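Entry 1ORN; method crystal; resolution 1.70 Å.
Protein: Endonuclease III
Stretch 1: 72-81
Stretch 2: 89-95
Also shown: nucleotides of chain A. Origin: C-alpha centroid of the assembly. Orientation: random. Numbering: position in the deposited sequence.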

# COMPACT_ATOMS: atom_id res chain seq x y z
N PRO C 72 25.94 -2.42 12.25
CA PRO C 72 25.97 -0.98 12.51
C PRO C 72 24.94 -0.31 11.60
O PRO C 72 24.67 -0.79 10.51
CB PRO C 72 27.40 -0.59 12.14
CG PRO C 72 28.18 -1.85 12.44
CD PRO C 72 27.28 -2.91 11.86
N LEU C 73 24.37 0.80 12.06
CA LEU C 73 23.38 1.51 11.27
C LEU C 73 23.91 1.84 9.87
O LEU C 73 23.20 1.69 8.88
CB LEU C 73 22.96 2.79 12.00
CG LEU C 73 21.85 3.62 11.36
CD1 LEU C 73 20.60 2.76 11.19
CD2 LEU C 73 21.54 4.83 12.24
N GLU C 74 25.16 2.26 9.80
CA GLU C 74 25.79 2.62 8.53
C GLU C 74 25.81 1.47 7.53
O GLU C 74 25.72 1.69 6.32
CB GLU C 74 27.23 3.10 8.77
CG GLU C 74 27.36 4.26 9.75
CD GLU C 74 26.96 3.87 11.16
OE1 GLU C 74 27.47 2.85 11.67
OE2 GLU C 74 26.12 4.59 11.76
N GLU C 75 25.92 0.25 8.03
CA GLU C 75 25.96 -0.92 7.17
C GLU C 75 24.59 -1.21 6.56
O GLU C 75 24.48 -1.49 5.36
CB GLU C 75 26.44 -2.15 7.95
CG GLU C 75 26.58 -3.42 7.11
CD GLU C 75 27.19 -4.57 7.89
OE1 GLU C 75 27.29 -5.69 7.33
OE2 GLU C 75 27.57 -4.37 9.06
N LEU C 76 23.55 -1.14 7.38
CA LEU C 76 22.20 -1.39 6.88
C LEU C 76 21.81 -0.29 5.89
O LEU C 76 21.13 -0.54 4.89
CB LEU C 76 21.20 -1.44 8.05
CG LEU C 76 19.73 -1.68 7.66
CD1 LEU C 76 19.59 -3.02 6.93
CD2 LEU C 76 18.86 -1.66 8.90
N GLU C 77 22.25 0.94 6.17
CA GLU C 77 21.95 2.06 5.28
C GLU C 77 22.41 1.75 3.86
O GLU C 77 21.67 1.96 2.90
CB GLU C 77 22.64 3.34 5.76
CG GLU C 77 21.99 3.99 6.98
CD GLU C 77 22.63 5.34 7.33
OE1 GLU C 77 22.17 5.99 8.29
OE2 GLU C 77 23.60 5.74 6.65
N GLN C 78 23.63 1.24 3.73
CA GLN C 78 24.16 0.91 2.41
C GLN C 78 23.39 -0.23 1.76
O GLN C 78 23.16 -0.22 0.55
CB GLN C 78 25.65 0.54 2.51
CG GLN C 78 26.55 1.74 2.74
CD GLN C 78 26.29 2.86 1.74
OE1 GLN C 78 26.34 2.65 0.53
NE2 GLN C 78 26.01 4.05 2.25
N ASP C 79 22.99 -1.21 2.56
CA ASP C 79 22.26 -2.37 2.05
C ASP C 79 20.91 -2.00 1.42
O ASP C 79 20.42 -2.72 0.55
CB ASP C 79 22.05 -3.39 3.17
CG ASP C 79 23.31 -4.18 3.47
OD1 ASP C 79 23.37 -4.84 4.53
OD2 ASP C 79 24.24 -4.16 2.63
N ILE C 80 20.32 -0.89 1.85
CA ILE C 80 19.02 -0.45 1.31
C ILE C 80 19.11 0.92 0.66
O ILE C 80 18.10 1.55 0.38
CB ILE C 80 17.94 -0.37 2.42
CG1 ILE C 80 18.29 0.74 3.42
CG2 ILE C 80 17.80 -1.70 3.12
CD1 ILE C 80 17.20 1.01 4.45
N ARG C 81 20.33 1.38 0.39
CA ARG C 81 20.54 2.69 -0.21
C ARG C 81 19.73 2.97 -1.47
O ARG C 81 19.23 4.09 -1.66
CB ARG C 81 22.03 2.90 -0.51
CG ARG C 81 22.34 4.24 -1.16
CD ARG C 81 23.83 4.42 -1.40
NE ARG C 81 24.11 5.67 -2.11
CZ ARG C 81 23.77 5.91 -3.38
NH1 ARG C 81 23.13 4.98 -4.08
NH2 ARG C 81 24.05 7.08 -3.94
N LYS C 89 14.76 5.14 6.95
CA LYS C 89 14.26 3.77 6.92
C LYS C 89 15.16 2.80 7.67
O LYS C 89 14.68 1.98 8.46
CB LYS C 89 14.03 3.32 5.47
CG LYS C 89 12.81 4.01 4.86
CD LYS C 89 12.59 3.68 3.39
CE LYS C 89 11.28 4.28 2.91
NZ LYS C 89 11.03 4.02 1.46
N ALA C 90 16.48 2.90 7.47
CA ALA C 90 17.41 2.02 8.17
C ALA C 90 17.27 2.22 9.67
O ALA C 90 17.23 1.24 10.43
CB ALA C 90 18.85 2.30 7.72
N ARG C 91 17.18 3.47 10.12
CA ARG C 91 17.04 3.75 11.54
C ARG C 91 15.72 3.20 12.07
O ARG C 91 15.68 2.59 13.13
CB ARG C 91 17.15 5.26 11.81
N ASN C 92 14.64 3.42 11.32
CA ASN C 92 13.33 2.92 11.72
C ASN C 92 13.31 1.39 11.78
O ASN C 92 12.74 0.80 12.70
CB ASN C 92 12.25 3.40 10.75
CG ASN C 92 11.88 4.86 10.95
OD1 ASN C 92 11.29 5.49 10.07
ND2 ASN C 92 12.20 5.40 12.12
N ILE C 93 13.94 0.73 10.81
CA ILE C 93 13.97 -0.72 10.80
C ILE C 93 14.68 -1.28 12.04
O ILE C 93 14.18 -2.21 12.67
CB ILE C 93 14.63 -1.25 9.51
CG1 ILE C 93 13.69 -0.99 8.33
CG2 ILE C 93 14.92 -2.75 9.62
CD1 ILE C 93 14.32 -1.21 6.96
N GLN C 94 15.82 -0.71 12.42
CA GLN C 94 16.51 -1.21 13.60
C GLN C 94 15.66 -1.00 14.86
O GLN C 94 15.60 -1.87 15.72
CB GLN C 94 17.87 -0.53 13.78
CG GLN C 94 18.85 -0.83 12.65
CD GLN C 94 20.30 -0.61 13.06
OE1 GLN C 94 20.62 0.39 13.70
NE2 GLN C 94 21.17 -1.55 12.69
N LYS C 95 14.99 0.15 14.95
CA LYS C 95 14.14 0.43 16.11
C LYS C 95 12.91 -0.48 16.11
O LYS C 95 12.44 -0.93 17.16
CB LYS C 95 13.71 1.90 16.11
CG LYS C 95 12.87 2.31 17.32
P DT A 7 20.12 10.15 -2.67
OP1 DT A 7 21.13 10.18 -1.58
OP2 DT A 7 20.04 11.29 -3.63
O5' DT A 7 20.30 8.81 -3.50
C5' DT A 7 20.13 7.55 -2.85
C4' DT A 7 19.28 6.62 -3.70
O4' DT A 7 17.90 7.07 -3.73
C3' DT A 7 19.71 6.46 -5.15
O3' DT A 7 19.72 5.08 -5.49
C2' DT A 7 18.64 7.21 -5.94
C1' DT A 7 17.41 7.03 -5.06
N1 DT A 7 16.37 8.07 -5.21
C2 DT A 7 15.07 7.67 -5.48
O2 DT A 7 14.74 6.51 -5.62
N3 DT A 7 14.17 8.70 -5.58
C4 DT A 7 14.42 10.06 -5.45
O4 DT A 7 13.50 10.87 -5.55
C5 DT A 7 15.80 10.40 -5.18
C7 DT A 7 16.17 11.84 -5.04
C6 DT A 7 16.69 9.41 -5.07

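A small side chain at a helix crossing can fit a hollow formed by larger neighbours, and this contact in Endonuclease III is a compact example. The helices 73-79 and 89-95 cross at 119° between their N-to-C directions, with axes 9.0 Å apart at closest approach. Ala90 lies at the centre: Ala90 CA and Glu77 CA are 5.4 Å apart, and the CB of Ala90 points toward the first stretch. Its methyl sits in a cup of Leu73, Leu76, Glu77 and Ile80. Leu73 CD1 and Ile80 CD1, each 3.9 Å from Ala90 CB, lie on nearly opposite sides of it; Leu76 CG is 4.1 Å away, while Glu77 contributes its aliphatic part, CG standing 3.6 Å from the same CB.

Leu73, Leu76 and Ile80 also reach the backbone around Ala90. Ile80 CD1 approaches Ala90 N at 3.6 Å, Leu76 CD2 comes within 3.7 Å of Ala90 O, and Leu73 CD1 is 3.7 Å from Ala90 C. Leu73 starts sideways, but with chi1 t and chi2 p, its CD1 lies 3.5 Å from Gln94 OE1. Leu76 CD2 touches both Ile93 and Gln94, 4.2 Å from Ile93 CG2 and 3.8 Å from Gln94 CG. Ile80, just past the helix, extends the apolar patch, its CD1 4.4 Å from Ile93 CD1. No hydrogen bond joins the stretches among the modelled atoms; the fit rests on packing.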